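Local coordinates for protein proteasome accessory factor B/C (PafBC) (Paenarthrobacter aurescens, PDB 6SJ9) that probably acts as a transcriptional regulator of the bacterial DNA damage response, joining winged helix-turn-helix DNA-binding parts to WYL and WCX domains, at residues Tyr603-Arg607 against Ala618-Phe622; Leu587-Thr593 against Ser638-Pro644. All coordinates share one frame; numbering follows the deposited sequence.

Contact 1 of 2, residues Tyr603-Arg607 against Ala618-Phe622; sequences YYAER and AEVRF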
ATOM      1  N   TYR A 603      -7.541  -8.730   4.294  1.00 43.98           N
ATOM      2  CA  TYR A 603      -8.420  -7.993   5.189  1.00 43.13           C
ATOM      3  C   TYR A 603      -8.417  -8.560   6.609  1.00 48.17           C
ATOM      4  O   TYR A 603      -9.338  -8.282   7.387  1.00 52.80           O
ATOM      5  CB  TYR A 603      -9.824  -7.952   4.575  1.00 47.88           C
ATOM      6  CG  TYR A 603      -9.859  -7.030   3.336  1.00 52.45           C
ATOM      7  CD1 TYR A 603      -9.440  -7.497   2.087  1.00 51.87           C
ATOM      8  CD2 TYR A 603     -10.232  -5.685   3.426  1.00 57.42           C
ATOM      9  CE1 TYR A 603      -9.431  -6.658   0.941  1.00 53.59           C
ATOM     10  CE2 TYR A 603     -10.226  -4.836   2.278  1.00 59.36           C
ATOM     11  CZ  TYR A 603      -9.824  -5.339   1.042  1.00 59.35           C
ATOM     12  OH  TYR A 603      -9.799  -4.523  -0.099  1.00 63.24           O
ATOM     13  N   TYR A 604      -7.384  -9.328   6.969  1.00 41.67           N
ATOM     14  CA  TYR A 604      -7.163  -9.787   8.345  1.00 40.84           C
ATOM     15  C   TYR A 604      -8.426 -10.427   8.930  1.00 45.13           C
ATOM     16  O   TYR A 604      -8.868 -10.077  10.019  1.00 49.44           O
ATOM     17  CB  TYR A 604      -6.667  -8.649   9.255  1.00 35.81           C
ATOM     18  CG  TYR A 604      -5.744  -7.665   8.544  1.00 40.46           C
ATOM     19  CD1 TYR A 604      -4.444  -8.024   8.203  1.00 35.41           C
ATOM     20  CD2 TYR A 604      -6.209  -6.404   8.167  1.00 42.44           C
ATOM     21  CE1 TYR A 604      -3.613  -7.153   7.512  1.00 40.72           C
ATOM     22  CE2 TYR A 604      -5.395  -5.523   7.477  1.00 46.15           C
ATOM     23  CZ  TYR A 604      -4.089  -5.912   7.156  1.00 47.90           C
ATOM     24  OH  TYR A 604      -3.315  -5.011   6.478  1.00 50.98           O
ATOM     25  N   ALA A 605      -8.992 -11.380   8.203  1.00 43.27           N
ATOM     26  CA  ALA A 605     -10.263 -11.976   8.595  1.00 50.87           C
ATOM     27  C   ALA A 605     -10.294 -12.381  10.068  1.00 55.48           C
ATOM     28  O   ALA A 605      -9.368 -13.010  10.580  1.00 51.03           O
ATOM     29  CB  ALA A 605     -10.523 -13.204   7.727  1.00 46.45           C
ATOM     30  N   GLU A 606     -11.377 -12.020  10.750  1.00 59.70           N
ATOM     31  CA  GLU A 606     -11.505 -12.406  12.155  1.00 61.17           C
ATOM     32  C   GLU A 606     -11.674 -13.917  12.287  1.00 60.32           C
ATOM     33  O   GLU A 606     -11.112 -14.532  13.196  1.00 62.41           O
ATOM     34  CB  GLU A 606     -12.698 -11.687  12.805  1.00 64.62           C
ATOM     35  CG  GLU A 606     -12.820 -10.189  12.461  1.00 70.02           C
ATOM     36  CD  GLU A 606     -11.769  -9.348  13.174  1.00 72.68           C
ATOM     37  OE1 GLU A 606     -11.554  -9.605  14.376  1.00 74.03           O
ATOM     38  OE2 GLU A 606     -11.178  -8.431  12.554  1.00 72.58           O
ATOM     39  N   ARG A 607     -12.440 -14.530  11.388  1.00 59.50           N
ATOM     40  CA  ARG A 607     -12.698 -15.965  11.408  1.00 61.10           C
ATOM     41  C   ARG A 607     -12.830 -16.454   9.977  1.00 60.94           C
ATOM     42  O   ARG A 607     -13.337 -15.737   9.113  1.00 58.92           O
ATOM     43  CB  ARG A 607     -13.992 -16.334  12.141  1.00 61.90           C
ATOM     44  CG  ARG A 607     -14.033 -16.010  13.628  1.00 68.42           C
ATOM     45  CD  ARG A 607     -15.241 -16.728  14.304  1.00 73.50           C
ATOM     46  NE  ARG A 607     -16.527 -16.292  13.761  1.00 75.27           N
ATOM     47  CZ  ARG A 607     -17.709 -16.769  14.137  1.00 75.98           C
ATOM     48  NH1 ARG A 607     -17.791 -17.713  15.059  1.00 76.41           N
ATOM     49  NH2 ARG A 607     -18.807 -16.304  13.580  1.00 75.45           N
ATOM     50  N   ALA A 618     -15.530 -16.148   5.327  1.00 57.19           N
ATOM     51  CA  ALA A 618     -14.605 -15.235   5.985  1.00 55.75           C
ATOM     52  C   ALA A 618     -15.363 -14.062   6.569  1.00 54.51           C
ATOM     53  O   ALA A 618     -16.073 -13.352   5.852  1.00 56.22           O
ATOM     54  CB  ALA A 618     -13.533 -14.757   5.016  1.00 50.84           C
ATOM     55  N   GLU A 619     -15.221 -13.881   7.860  1.00 53.80           N
ATOM     56  CA  GLU A 619     -15.786 -12.751   8.568  1.00 55.36           C
ATOM     57  C   GLU A 619     -14.724 -11.651   8.658  1.00 51.65           C
ATOM     58  O   GLU A 619     -13.658 -11.872   9.235  1.00 50.28           O
ATOM     59  CB  GLU A 619     -16.201 -13.248   9.947  1.00 62.21           C
ATOM     60  CG  GLU A 619     -17.024 -12.353  10.770  1.00 71.79           C
ATOM     61  CD  GLU A 619     -17.370 -13.030  12.070  1.00 81.19           C
ATOM     62  OE1 GLU A 619     -18.484 -13.586  12.180  1.00 86.02           O
ATOM     63  OE2 GLU A 619     -16.484 -13.059  12.956  1.00 83.91           O
ATOM     64  N   VAL A 620     -14.975 -10.498   8.051  1.00 53.48           N
ATOM     65  CA  VAL A 620     -13.986  -9.425   7.991  1.00 54.32           C
ATOM     66  C   VAL A 620     -14.611  -8.108   8.448  1.00 56.27           C
ATOM     67  O   VAL A 620     -15.804  -7.869   8.256  1.00 57.93           O
ATOM     68  CB  VAL A 620     -13.388  -9.265   6.558  1.00 55.19           C
ATOM     69  CG1 VAL A 620     -12.764 -10.570   6.095  1.00 53.10           C
ATOM     70  CG2 VAL A 620     -14.421  -8.853   5.597  1.00 57.87           C
ATOM     71  N   ARG A 621     -13.769  -7.208   8.959  1.00 54.67           N
ATOM     72  CA  ARG A 621     -14.158  -5.843   9.292  1.00 53.62           C
ATOM     73  C   ARG A 621     -13.746  -4.898   8.168  1.00 52.94           C
ATOM     74  O   ARG A 621     -12.562  -4.777   7.867  1.00 55.17           O
ATOM     75  CB  ARG A 621     -13.508  -5.402  10.604  1.00 51.90           C
ATOM     76  CG  ARG A 621     -13.931  -6.227  11.825  1.00 50.26           C
ATOM     77  CD  ARG A 621     -13.000  -5.957  13.044  1.00 54.79           C
ATOM     78  NE  ARG A 621     -13.056  -4.569  13.548  1.00 58.84           N
ATOM     79  CZ  ARG A 621     -13.767  -4.172  14.610  1.00 62.82           C
ATOM     80  NH1 ARG A 621     -14.508  -5.049  15.295  1.00 68.04           N
ATOM     81  NH2 ARG A 621     -13.743  -2.897  14.999  1.00 58.09           N
ATOM     82  N   PHE A 622     -14.720  -4.231   7.551  1.00 49.85           N
ATOM     83  CA  PHE A 622     -14.473  -3.206   6.548  1.00 50.42           C
ATOM     84  C   PHE A 622     -14.562  -1.845   7.203  1.00 54.01           C
ATOM     85  O   PHE A 622     -15.359  -1.645   8.138  1.00 55.29           O
ATOM     86  CB  PHE A 622     -15.474  -3.282   5.399  1.00 51.56           C
ATOM     87  CG  PHE A 622     -15.112  -4.291   4.393  1.00 54.70           C
ATOM     88  CD1 PHE A 622     -15.634  -5.578   4.481  1.00 59.22           C
ATOM     89  CD2 PHE A 622     -14.229  -3.995   3.380  1.00 55.80           C
ATOM     90  CE1 PHE A 622     -15.276  -6.538   3.540  1.00 62.32           C
ATOM     91  CE2 PHE A 622     -13.867  -4.943   2.441  1.00 59.06           C
ATOM     92  CZ  PHE A 622     -14.380  -6.219   2.516  1.00 61.74           C
TER
HETATM   93  O   HOH W   1     -11.135  -8.200   9.509  1.00 41.34           O

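Contact 2 of 2, residues Leu587-Thr593 against Ser638-Pro644; sequences LVCLELT and SVRILEP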
ATOM      1  N   LEU A 587     -18.964  -5.171  10.395  1.00 57.70           N
ATOM      2  CA  LEU A 587     -18.640  -6.591  10.324  1.00 58.38           C
ATOM      3  C   LEU A 587     -19.418  -7.277   9.200  1.00 58.20           C
ATOM      4  O   LEU A 587     -20.628  -7.082   9.062  1.00 60.00           O
ATOM      5  CB  LEU A 587     -18.930  -7.224  11.684  1.00 62.47           C
ATOM      6  CG  LEU A 587     -18.453  -8.649  11.952  1.00 66.69           C
ATOM      7  CD1 LEU A 587     -19.434  -9.686  11.421  1.00 68.66           C
ATOM      8  CD2 LEU A 587     -17.027  -8.852  11.386  1.00 65.23           C
ATOM      9  N   VAL A 588     -18.713  -7.990   8.328  1.00 56.84           N
ATOM     10  CA  VAL A 588     -19.301  -8.560   7.121  1.00 57.42           C
ATOM     11  C   VAL A 588     -18.858 -10.011   7.025  1.00 58.84           C
ATOM     12  O   VAL A 588     -17.731 -10.344   7.394  1.00 59.64           O
ATOM     13  CB  VAL A 588     -18.890  -7.784   5.855  1.00 56.09           C
ATOM     14  CG1 VAL A 588     -19.450  -8.438   4.631  1.00 54.62           C
ATOM     15  CG2 VAL A 588     -19.325  -6.327   5.945  1.00 54.81           C
ATOM     16  N   CYS A 589     -19.761 -10.885   6.616  1.00 59.55           N
ATOM     17  CA  CYS A 589     -19.451 -12.282   6.363  1.00 59.77           C
ATOM     18  C   CYS A 589     -19.439 -12.494   4.856  1.00 60.62           C
ATOM     19  O   CYS A 589     -20.414 -12.154   4.183  1.00 62.42           O
ATOM     20  CB  CYS A 589     -20.476 -13.189   7.044  1.00 64.39           C
ATOM     21  SG  CYS A 589     -20.087 -14.903   6.837  1.00 70.28           S
ATOM     22  N   LEU A 590     -18.316 -12.990   4.327  1.00 58.06           N
ATOM     23  CA  LEU A 590     -18.067 -13.175   2.900  1.00 54.39           C
ATOM     24  C   LEU A 590     -17.994 -14.654   2.590  1.00 53.91           C
ATOM     25  O   LEU A 590     -17.587 -15.445   3.442  1.00 54.14           O
ATOM     26  CB  LEU A 590     -16.713 -12.550   2.458  1.00 50.03           C
ATOM     27  CG  LEU A 590     -16.446 -11.083   2.699  1.00 47.66           C
ATOM     28  CD1 LEU A 590     -15.012 -10.683   2.284  1.00 48.46           C
ATOM     29  CD2 LEU A 590     -17.481 -10.221   2.025  1.00 51.64           C
ATOM     30  N   GLU A 591     -18.339 -15.022   1.356  1.00 56.11           N
ATOM     31  CA  GLU A 591     -17.877 -16.273   0.766  1.00 55.05           C
ATOM     32  C   GLU A 591     -16.841 -15.945  -0.309  1.00 54.35           C
ATOM     33  O   GLU A 591     -17.056 -15.062  -1.139  1.00 52.86           O
ATOM     34  CB  GLU A 591     -18.999 -17.097   0.150  1.00 56.76           C
ATOM     35  CG  GLU A 591     -18.466 -18.391  -0.481  1.00 60.17           C
ATOM     36  CD  GLU A 591     -19.560 -19.292  -1.030  1.00 64.16           C
ATOM     37  OE1 GLU A 591     -20.746 -18.932  -0.901  1.00 66.60           O
ATOM     38  OE2 GLU A 591     -19.236 -20.345  -1.610  1.00 65.01           O
ATOM     39  N   LEU A 592     -15.722 -16.652  -0.270  1.00 53.83           N
ATOM     40  CA  LEU A 592     -14.617 -16.521  -1.199  1.00 51.59           C
ATOM     41  C   LEU A 592     -14.468 -17.803  -1.997  1.00 52.11           C
ATOM     42  O   LEU A 592     -14.576 -18.899  -1.442  1.00 52.40           O
ATOM     43  CB  LEU A 592     -13.303 -16.234  -0.437  1.00 49.83           C
ATOM     44  CG  LEU A 592     -13.303 -15.006   0.495  1.00 51.13           C
ATOM     45  CD1 LEU A 592     -12.026 -14.889   1.273  1.00 48.40           C
ATOM     46  CD2 LEU A 592     -13.558 -13.707  -0.267  1.00 50.90           C
ATOM     47  N   THR A 593     -14.198 -17.671  -3.290  1.00 55.64           N
ATOM     48  CA  THR A 593     -13.752 -18.808  -4.088  1.00 56.13           C
ATOM     49  C   THR A 593     -12.288 -19.139  -3.792  1.00 55.11           C
ATOM     50  O   THR A 593     -11.561 -18.347  -3.193  1.00 50.58           O
ATOM     51  CB  THR A 593     -13.893 -18.498  -5.569  1.00 60.74           C
ATOM     52  OG1 THR A 593     -13.002 -17.419  -5.893  1.00 63.45           O
ATOM     53  CG2 THR A 593     -15.356 -18.105  -5.927  1.00 62.61           C
ATOM     54  N   SER A 638     -15.147 -13.686  -7.333  1.00 59.78           N
ATOM     55  CA  SER A 638     -14.447 -14.441  -6.304  1.00 56.94           C
ATOM     56  C   SER A 638     -14.948 -14.102  -4.905  1.00 53.90           C
ATOM     57  O   SER A 638     -14.581 -14.785  -3.934  1.00 54.19           O
ATOM     58  CB  SER A 638     -12.951 -14.190  -6.415  1.00 55.13           C
ATOM     59  OG  SER A 638     -12.720 -12.880  -5.989  1.00 57.65           O
ATOM     60  N   VAL A 639     -15.849 -13.128  -4.794  1.00 51.18           N
ATOM     61  CA  VAL A 639     -16.388 -12.670  -3.523  1.00 51.83           C
ATOM     62  C   VAL A 639     -17.892 -12.519  -3.620  1.00 52.70           C
ATOM     63  O   VAL A 639     -18.418 -12.076  -4.644  1.00 54.58           O
ATOM     64  CB  VAL A 639     -15.807 -11.311  -3.103  1.00 56.30           C
ATOM     65  CG1 VAL A 639     -16.205 -11.033  -1.688  1.00 59.03           C
ATOM     66  CG2 VAL A 639     -14.311 -11.317  -3.229  1.00 58.46           C
ATOM     67  N   ARG A 640     -18.577 -12.842  -2.530  1.00 52.55           N
ATOM     68  CA  ARG A 640     -19.970 -12.481  -2.355  1.00 57.40           C
ATOM     69  C   ARG A 640     -20.187 -12.117  -0.896  1.00 61.45           C
ATOM     70  O   ARG A 640     -19.436 -12.552  -0.010  1.00 59.46           O
ATOM     71  CB  ARG A 640     -20.887 -13.640  -2.807  1.00 57.80           C
ATOM     72  CG  ARG A 640     -20.700 -14.934  -1.986  1.00 56.28           C
ATOM     73  CD  ARG A 640     -21.657 -16.124  -2.445  1.00 63.15           C
ATOM     74  NE  ARG A 640     -23.080 -15.816  -2.398  1.00 67.81           N
ATOM     75  CZ  ARG A 640     -24.055 -16.738  -2.399  1.00 71.70           C
ATOM     76  NH1 ARG A 640     -23.774 -18.043  -2.422  1.00 68.23           N
ATOM     77  NH2 ARG A 640     -25.323 -16.350  -2.398  1.00 71.59           N
ATOM     78  N   ILE A 641     -21.200 -11.295  -0.653  1.00 63.05           N
ATOM     79  CA  ILE A 641     -21.586 -10.909   0.699  1.00 63.48           C
ATOM     80  C   ILE A 641     -22.728 -11.824   1.154  1.00 64.33           C
ATOM     81  O   ILE A 641     -23.740 -11.949   0.459  1.00 63.13           O
ATOM     82  CB  ILE A 641     -21.993  -9.430   0.775  1.00 64.42           C
ATOM     83  CG1 ILE A 641     -20.836  -8.538   0.355  1.00 63.18           C
ATOM     84  CG2 ILE A 641     -22.354  -9.067   2.192  1.00 67.93           C
ATOM     85  CD1 ILE A 641     -21.256  -7.162   0.070  1.00 62.65           C
ATOM     86  N   LEU A 642     -22.528 -12.521   2.280  1.00 65.80           N
ATOM     87  CA  LEU A 642     -23.570 -13.354   2.886  1.00 70.49           C
ATOM     88  C   LEU A 642     -24.404 -12.595   3.919  1.00 73.19           C
ATOM     89  O   LEU A 642     -25.631 -12.650   3.887  1.00 74.73           O
ATOM     90  CB  LEU A 642     -22.916 -14.574   3.556  1.00 63.87           C
ATOM     91  CG  LEU A 642     -22.039 -15.397   2.604  1.00 58.68           C
ATOM     92  CD1 LEU A 642     -21.461 -16.596   3.275  1.00 60.17           C
ATOM     93  CD2 LEU A 642     -22.864 -15.838   1.422  1.00 56.36           C
ATOM     94  N   GLU A 643     -23.754 -11.831   4.795  1.00 74.79           N
ATOM     95  CA  GLU A 643     -24.374 -11.081   5.880  1.00 77.89           C
ATOM     96  C   GLU A 643     -23.565  -9.829   6.134  1.00 74.08           C
ATOM     97  O   GLU A 643     -22.331  -9.867   6.063  1.00 74.85           O
ATOM     98  CB  GLU A 643     -24.439 -11.891   7.182  1.00 85.85           C
ATOM     99  CG  GLU A 643     -25.398 -13.034   7.177  1.00 96.74           C
ATOM    100  CD  GLU A 643     -25.495 -13.688   8.545  1.00103.62           C
ATOM    101  OE1 GLU A 643     -24.749 -13.257   9.463  1.00102.80           O
ATOM    102  OE2 GLU A 643     -26.367 -14.579   8.711  1.00107.98           O
ATOM    103  N   PRO A 644     -24.209  -8.739   6.527  1.00 72.50           N
ATOM    104  CA  PRO A 644     -25.649  -8.659   6.749  1.00 72.36           C
ATOM    105  C   PRO A 644     -26.426  -8.462   5.453  1.00 73.66           C
ATOM    106  O   PRO A 644     -25.860  -8.027   4.452  1.00 74.93           O
ATOM    107  CB  PRO A 644     -25.778  -7.458   7.677  1.00 71.01           C
ATOM    108  CG  PRO A 644     -24.597  -6.591   7.317  1.00 69.19           C
ATOM    109  CD  PRO A 644     -23.500  -7.565   7.058  1.00 68.14           C
TER

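Contact 1 of 2, residues Tyr603-Arg607 against Ala618-Phe622
A Schellman motif closes helix 599-602 and delivers the chain to the outer strand of the WCX sheet; the residues either side of its C-prime residue Y604, namely Y603 and A605, meet strand 616-622, Y603 at F622 and A605 at V620. The Y603 ring lies oblique to that of F622, planes 40° apart, with CE2 of Y603 3.6 Å from CE2 of F622. F631 of helix 627-634 packs edge-to-face against both rings. Next along, CG1 of V620 sits 3.8 Å from CB of A605. The loop then joins the sheet by two backbone bonds, N of E606 to O of E619 (2.7 Å) and N of E619 to O of R607 (2.9 Å), the second within the antiparallel hydrogen-bonded pair R607-E619 where strand 607-610 begins. This short edge belongs to the ferredoxin-like arrangement, in which strand 616-622 lies between 607-610 and 586-592. E619 swings CG opposite its own amide nitrogen (chi1 -169°) and runs on extended, which carries its carboxylate to R607, whose NH2 approaches OE1 of E619 on the syn side, from outside the carboxylate plane, at 3.1 Å in a salt bridge; NE adds a weak bond to OE2. Carboxylate and guanidinium planes are 28° apart. With an alanine here the R607 guanidinium is likely to lose its carboxylate mate and be freer to turn. Where the backbones diverge, a water accepts from N of R621 (2.9 Å) and lies against O of Y603. The R621 guanidinium turns to D585, while its CD lies 3.1 Å from OE2 of E606.

Contact 2 of 2, residues Leu587-Thr593 against Ser638-Pro644
The R640 guanidinium has CD2 of L642 over one face, 3.8 Å above its plane and offset toward the rim, while the E591 carboxylate approaches it obliquely, the two planes 29° apart. E591 and R640 run side by side, pointing the same way, and OE1 of E591 reaches NH1 of R640 at 3.5 Å in a long salt bridge; the main partner of NH1 is the carbonyl of P325. CG of R640 stands between its backbone N and carbonyl carbon (chi1 62°), which lays it 3.5 Å from CB of E591, so the aliphatic parts pack before the charges meet. Beneath them the backbones pair both ways, N of E591 to O of R640 and N of R640 to O of E591. Toward T593 the ladder continues with its N bonded to O of S638. Toward C589 it takes in a classic beta bulge: two residues, L642 and E643, stand opposite the single C589, whose O takes a bond from N of L642 (2.9 Å) and a weak one from N of E643, while N of C589 gives a nearly straight bond, 173° at the hydrogen, to O of E643 (2.8 Å). The bulge shifts the register by one, and a cis peptide precedes P644, the N-cap position of helix 645-659. On the other face, V588 CG1 meets I641 CG2 at 3.8 Å and L592 CD2 meets V639 CG2 at 3.9 Å. That apolar side is covered by helices 627-634 and 645-659, while strand 616-622 pairs with the far edge of 586-592.

Both contacts belong to one four-stranded antiparallel sheet of the WCX domain, ordered 607-610, 616-622, 586-592, 639-643. Contact 2 joins an inner strand to an outermost one and has the larger share of buried residues; contact 1 joins a loop and the start of the other outermost strand to the second inner one, with more surface character. Between them, O of A618 probably bonds N of L590 at 2.7 Å. Each carries one carboxylate-guanidinium pair, R607-E619 the closer and E591-R640 the longer, R640 being also bonded to the P325 carbonyl. The contrast lies elsewhere: a near-continuous backbone ladder with a bulge in it and an apolar face in contact 2, two backbone bonds and a bridging water in contact 1.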